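Local coordinates for protein Cbs-cp12 (Microcystis aeruginosa PCC 7806, PDB 5NMU) that probably takes part in the redox regulation of cyanobacterial photosynthesis, joining a pair of CBS domains to a CP12 domain, at residues V28-V41 against P49-K61. Residues are numbered along the deposited sequence; the frame is centred on the assembly and turned at random.
Sequences VKLMKEKKLRGLIV and PYGIVTETDIVYK
Strands 38-41 and 51-54 form the antiparallel beta hairpin of the first CBS domain, and helices 24-34 and 55-63 pack on one face of that hairpin. Leu39 and Val53 make a hydrogen-bonded pair. Leu39 N donates to Val53 O at 2.8 Å, and Val53 N returns the bond to Leu39 O. Val41 N donates to Gly51 O; the return bond from Gly51 N is weak. A water donates to both Val41 O and Pro49 O at the loop end of the hairpin.

On the face of Leu39 and Val53, the helices meet through Met31 and Ile58. These side chains approach tip to tip, with Met31 SD 3.5 Å from Ile58 CD1. Met31 is bent at its last torsion (chi3 102°), which brings CE within 3.8 Å of Glu55 N. Phe129 of a second subunit packs on Val28 and Ile58. On the other face, Ile40 CD1 rests on Ile52 CD1, and Ile40 CG2 meets the edge of the Tyr50 ring at CD2, 3.6 Å away. Pro107, Leu114 and Ile117 of the second CBS domain also touch Ile40.

Glu55 starts helix 55-63, and its N donates to Arg37 O. Its carboxylate lies alongside the Arg37 chain, with OE1 3.3 Å from Arg37 CG. The carboxylate and guanidinium planes are 81° apart, and the charges, with Arg37 NE 4.0 Å from Glu55 OE1, are too far apart for a salt bridge. Ser121 of the second subunit instead hydrogen-bonds both Glu55 OE1 and Arg37 NE. With an alanine here in place of the glutamate, that serine would probably lose one of its partners and Arg37 a nearby negative charge. Thr54 caps the helix: its OG1 accepts from Asp57 N at 3.0 Å, while Thr54 N donates to Asp57 OD2, completing a capping box.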
# COMPACT_ATOMS: atom_id res chain seq x y z
N VAL A 28 12.40 -9.88 23.28
CA VAL A 28 12.32 -8.54 23.84
C VAL A 28 13.40 -8.33 24.87
O VAL A 28 14.03 -7.27 24.90
CB VAL A 28 10.92 -8.25 24.41
CG1 VAL A 28 10.90 -6.95 25.19
CG2 VAL A 28 9.93 -8.13 23.26
N LYS A 29 13.62 -9.33 25.71
CA LYS A 29 14.61 -9.23 26.75
C LYS A 29 16.01 -9.08 26.16
O LYS A 29 16.82 -8.30 26.63
CB LYS A 29 14.55 -10.48 27.63
CG LYS A 29 15.77 -10.65 28.54
CD LYS A 29 15.45 -11.46 29.79
CE LYS A 29 14.86 -12.81 29.42
NZ LYS A 29 14.97 -13.77 30.55
N LEU A 30 16.29 -9.88 25.15
CA LEU A 30 17.54 -9.80 24.42
C LEU A 30 17.70 -8.39 23.81
O LEU A 30 18.75 -7.75 23.95
CB LEU A 30 17.62 -10.92 23.37
CG LEU A 30 18.97 -11.22 22.74
CD1 LEU A 30 20.03 -11.70 23.74
CD2 LEU A 30 18.81 -12.29 21.63
N MET A 31 16.63 -7.89 23.21
CA MET A 31 16.70 -6.59 22.55
C MET A 31 16.91 -5.45 23.51
O MET A 31 17.66 -4.54 23.20
CB MET A 31 15.48 -6.37 21.67
CG MET A 31 15.48 -7.30 20.46
SD MET A 31 13.87 -7.49 19.72
CE MET A 31 14.02 -6.41 18.30
N LYS A 32 16.25 -5.49 24.67
CA LYS A 32 16.47 -4.47 25.68
C LYS A 32 17.88 -4.50 26.29
O LYS A 32 18.51 -3.47 26.49
CB LYS A 32 15.50 -4.64 26.83
CG LYS A 32 14.08 -4.42 26.42
CD LYS A 32 13.17 -4.72 27.60
CE LYS A 32 13.43 -3.75 28.74
NZ LYS A 32 12.20 -3.66 29.53
N GLU A 33 18.34 -5.68 26.63
CA GLU A 33 19.65 -5.87 27.19
C GLU A 33 20.78 -5.30 26.32
O GLU A 33 21.72 -4.71 26.83
CB GLU A 33 19.85 -7.37 27.35
CG GLU A 33 21.19 -7.88 27.84
CD GLU A 33 21.25 -9.40 27.75
OE1 GLU A 33 20.19 -10.04 28.05
OE2 GLU A 33 22.33 -9.92 27.35
N LYS A 34 20.69 -5.46 25.00
CA LYS A 34 21.71 -4.90 24.12
C LYS A 34 21.25 -3.70 23.26
O LYS A 34 21.98 -3.28 22.39
CB LYS A 34 22.26 -6.03 23.26
CG LYS A 34 22.80 -7.23 24.06
CD LYS A 34 23.73 -8.09 23.21
CE LYS A 34 24.20 -9.37 23.91
NZ LYS A 34 23.35 -10.53 23.50
N LYS A 35 20.08 -3.13 23.51
CA LYS A 35 19.57 -2.00 22.70
C LYS A 35 19.57 -2.32 21.19
O LYS A 35 20.10 -1.59 20.37
CB LYS A 35 20.31 -0.70 23.05
CG LYS A 35 20.22 -0.30 24.54
CD LYS A 35 18.80 -0.34 25.08
CE LYS A 35 18.68 -0.10 26.58
NZ LYS A 35 18.74 1.35 26.83
N LEU A 36 18.94 -3.43 20.84
CA LEU A 36 18.86 -3.93 19.46
C LEU A 36 17.50 -3.66 18.90
O LEU A 36 16.52 -3.89 19.56
CB LEU A 36 19.10 -5.42 19.44
CG LEU A 36 20.46 -5.77 20.11
CD1 LEU A 36 20.56 -7.28 20.29
CD2 LEU A 36 21.61 -5.24 19.31
N ARG A 37 17.46 -3.16 17.69
CA ARG A 37 16.22 -2.92 17.01
C ARG A 37 15.83 -4.01 15.99
O ARG A 37 14.70 -3.97 15.42
CB ARG A 37 16.28 -1.55 16.36
CG ARG A 37 16.31 -0.47 17.43
CD ARG A 37 16.46 0.91 16.80
NE ARG A 37 16.59 1.93 17.84
CZ ARG A 37 17.67 2.10 18.60
NH1 ARG A 37 18.75 1.35 18.43
NH2 ARG A 37 17.69 3.04 19.52
N GLY A 38 16.74 -4.99 15.81
CA GLY A 38 16.47 -6.15 14.98
C GLY A 38 17.29 -7.34 15.47
O GLY A 38 18.39 -7.15 15.93
N LEU A 39 16.69 -8.53 15.45
CA LEU A 39 17.40 -9.76 15.71
C LEU A 39 17.29 -10.64 14.49
O LEU A 39 16.21 -10.80 13.88
CB LEU A 39 16.77 -10.55 16.85
CG LEU A 39 16.77 -9.95 18.19
CD1 LEU A 39 15.87 -10.82 19.12
CD2 LEU A 39 18.21 -9.85 18.69
N ILE A 40 18.40 -11.28 14.15
CA ILE A 40 18.41 -12.18 13.02
C ILE A 40 17.99 -13.56 13.51
O ILE A 40 18.45 -14.05 14.55
CB ILE A 40 19.80 -12.25 12.40
CG1 ILE A 40 20.31 -10.88 11.98
CG2 ILE A 40 19.80 -13.25 11.27
CD1 ILE A 40 19.36 -10.09 11.13
N VAL A 41 17.13 -14.22 12.75
CA VAL A 41 16.66 -15.54 13.10
C VAL A 41 17.58 -16.62 12.48
O VAL A 41 17.80 -16.68 11.23
CB VAL A 41 15.25 -15.76 12.60
CG1 VAL A 41 14.83 -17.23 12.77
CG2 VAL A 41 14.28 -14.79 13.32
N PRO A 49 16.80 -20.46 5.00
CA PRO A 49 17.10 -19.02 4.89
C PRO A 49 17.24 -18.31 6.23
O PRO A 49 16.80 -18.82 7.22
CB PRO A 49 15.92 -18.48 4.13
CG PRO A 49 14.80 -19.43 4.49
CD PRO A 49 15.46 -20.77 4.49
N TYR A 50 17.89 -17.16 6.22
CA TYR A 50 17.88 -16.24 7.33
C TYR A 50 16.51 -15.60 7.49
O TYR A 50 15.75 -15.51 6.55
CB TYR A 50 18.97 -15.14 7.19
CG TYR A 50 20.35 -15.68 7.50
CD1 TYR A 50 21.12 -16.27 6.49
CD2 TYR A 50 20.86 -15.64 8.77
CE1 TYR A 50 22.38 -16.77 6.76
CE2 TYR A 50 22.10 -16.18 9.07
CZ TYR A 50 22.86 -16.73 8.05
OH TYR A 50 24.09 -17.22 8.34
N GLY A 51 16.22 -15.17 8.70
CA GLY A 51 15.00 -14.43 8.97
C GLY A 51 15.37 -13.26 9.83
O GLY A 51 16.52 -13.16 10.26
N ILE A 52 14.41 -12.38 10.05
CA ILE A 52 14.60 -11.20 10.87
C ILE A 52 13.29 -10.89 11.60
O ILE A 52 12.20 -11.06 11.05
CB ILE A 52 15.10 -9.97 10.03
CG1 ILE A 52 15.53 -8.79 10.97
CG2 ILE A 52 14.02 -9.52 9.03
CD1 ILE A 52 16.37 -7.75 10.26
N VAL A 53 13.44 -10.43 12.83
CA VAL A 53 12.36 -9.86 13.63
C VAL A 53 12.84 -8.50 14.15
O VAL A 53 14.01 -8.36 14.62
CB VAL A 53 11.88 -10.85 14.73
CG1 VAL A 53 12.95 -11.23 15.72
CG2 VAL A 53 10.70 -10.26 15.46
N THR A 54 11.98 -7.50 13.97
CA THR A 54 12.31 -6.09 14.22
C THR A 54 11.47 -5.50 15.29
O THR A 54 10.41 -6.06 15.62
CB THR A 54 12.09 -5.20 13.00
OG1 THR A 54 10.69 -5.04 12.72
CG2 THR A 54 12.84 -5.77 11.77
N GLU A 55 11.93 -4.37 15.81
CA GLU A 55 11.11 -3.56 16.73
C GLU A 55 9.69 -3.28 16.24
O GLU A 55 8.75 -3.26 17.06
CB GLU A 55 11.81 -2.25 17.08
CG GLU A 55 12.07 -1.32 15.90
CD GLU A 55 12.73 -0.03 16.30
OE1 GLU A 55 13.02 0.10 17.48
OE2 GLU A 55 12.98 0.86 15.43
N THR A 56 9.56 -3.02 14.95
CA THR A 56 8.31 -2.67 14.31
C THR A 56 7.43 -3.92 14.25
O THR A 56 6.22 -3.80 14.48
CB THR A 56 8.57 -2.01 12.90
OG1 THR A 56 9.36 -0.81 13.06
CG2 THR A 56 7.36 -1.57 12.28
N ASP A 57 8.00 -5.11 14.02
CA ASP A 57 7.18 -6.33 14.08
C ASP A 57 6.56 -6.48 15.49
O ASP A 57 5.38 -6.86 15.63
CB ASP A 57 7.99 -7.63 13.81
CG ASP A 57 8.59 -7.69 12.39
OD1 ASP A 57 7.85 -7.38 11.44
OD2 ASP A 57 9.79 -8.07 12.24
N ILE A 58 7.42 -6.29 16.49
CA ILE A 58 7.04 -6.48 17.85
C ILE A 58 5.95 -5.47 18.29
O ILE A 58 4.93 -5.87 18.80
CB ILE A 58 8.24 -6.50 18.80
CG1 ILE A 58 9.06 -7.76 18.52
CG2 ILE A 58 7.78 -6.54 20.25
CD1 ILE A 58 10.47 -7.72 19.06
N VAL A 59 6.17 -4.20 18.03
CA VAL A 59 5.21 -3.16 18.36
C VAL A 59 3.90 -3.27 17.57
O VAL A 59 2.78 -3.15 18.17
CB VAL A 59 5.88 -1.78 18.17
CG1 VAL A 59 4.86 -0.66 18.34
CG2 VAL A 59 7.03 -1.63 19.15
N TYR A 60 4.00 -3.48 16.24
CA TYR A 60 2.78 -3.57 15.41
C TYR A 60 2.00 -4.84 15.63
O TYR A 60 0.79 -4.79 15.63
CB TYR A 60 3.07 -3.48 13.92
CG TYR A 60 3.47 -2.12 13.40
CD1 TYR A 60 3.84 -1.04 14.25
CD2 TYR A 60 3.54 -1.91 12.06
CE1 TYR A 60 4.24 0.20 13.74
CE2 TYR A 60 3.88 -0.67 11.53
CZ TYR A 60 4.26 0.37 12.37
OH TYR A 60 4.64 1.53 11.73
N LYS A 61 2.66 -5.98 15.77
CA LYS A 61 1.96 -7.28 15.75
C LYS A 61 1.65 -7.83 17.12
O LYS A 61 0.78 -8.69 17.24
CB LYS A 61 2.78 -8.28 14.97
CG LYS A 61 3.05 -7.78 13.55
CD LYS A 61 3.89 -8.77 12.75
CE LYS A 61 4.08 -8.28 11.34
NZ LYS A 61 5.23 -9.02 10.84
O HOH W 1 16.35 -18.43 9.80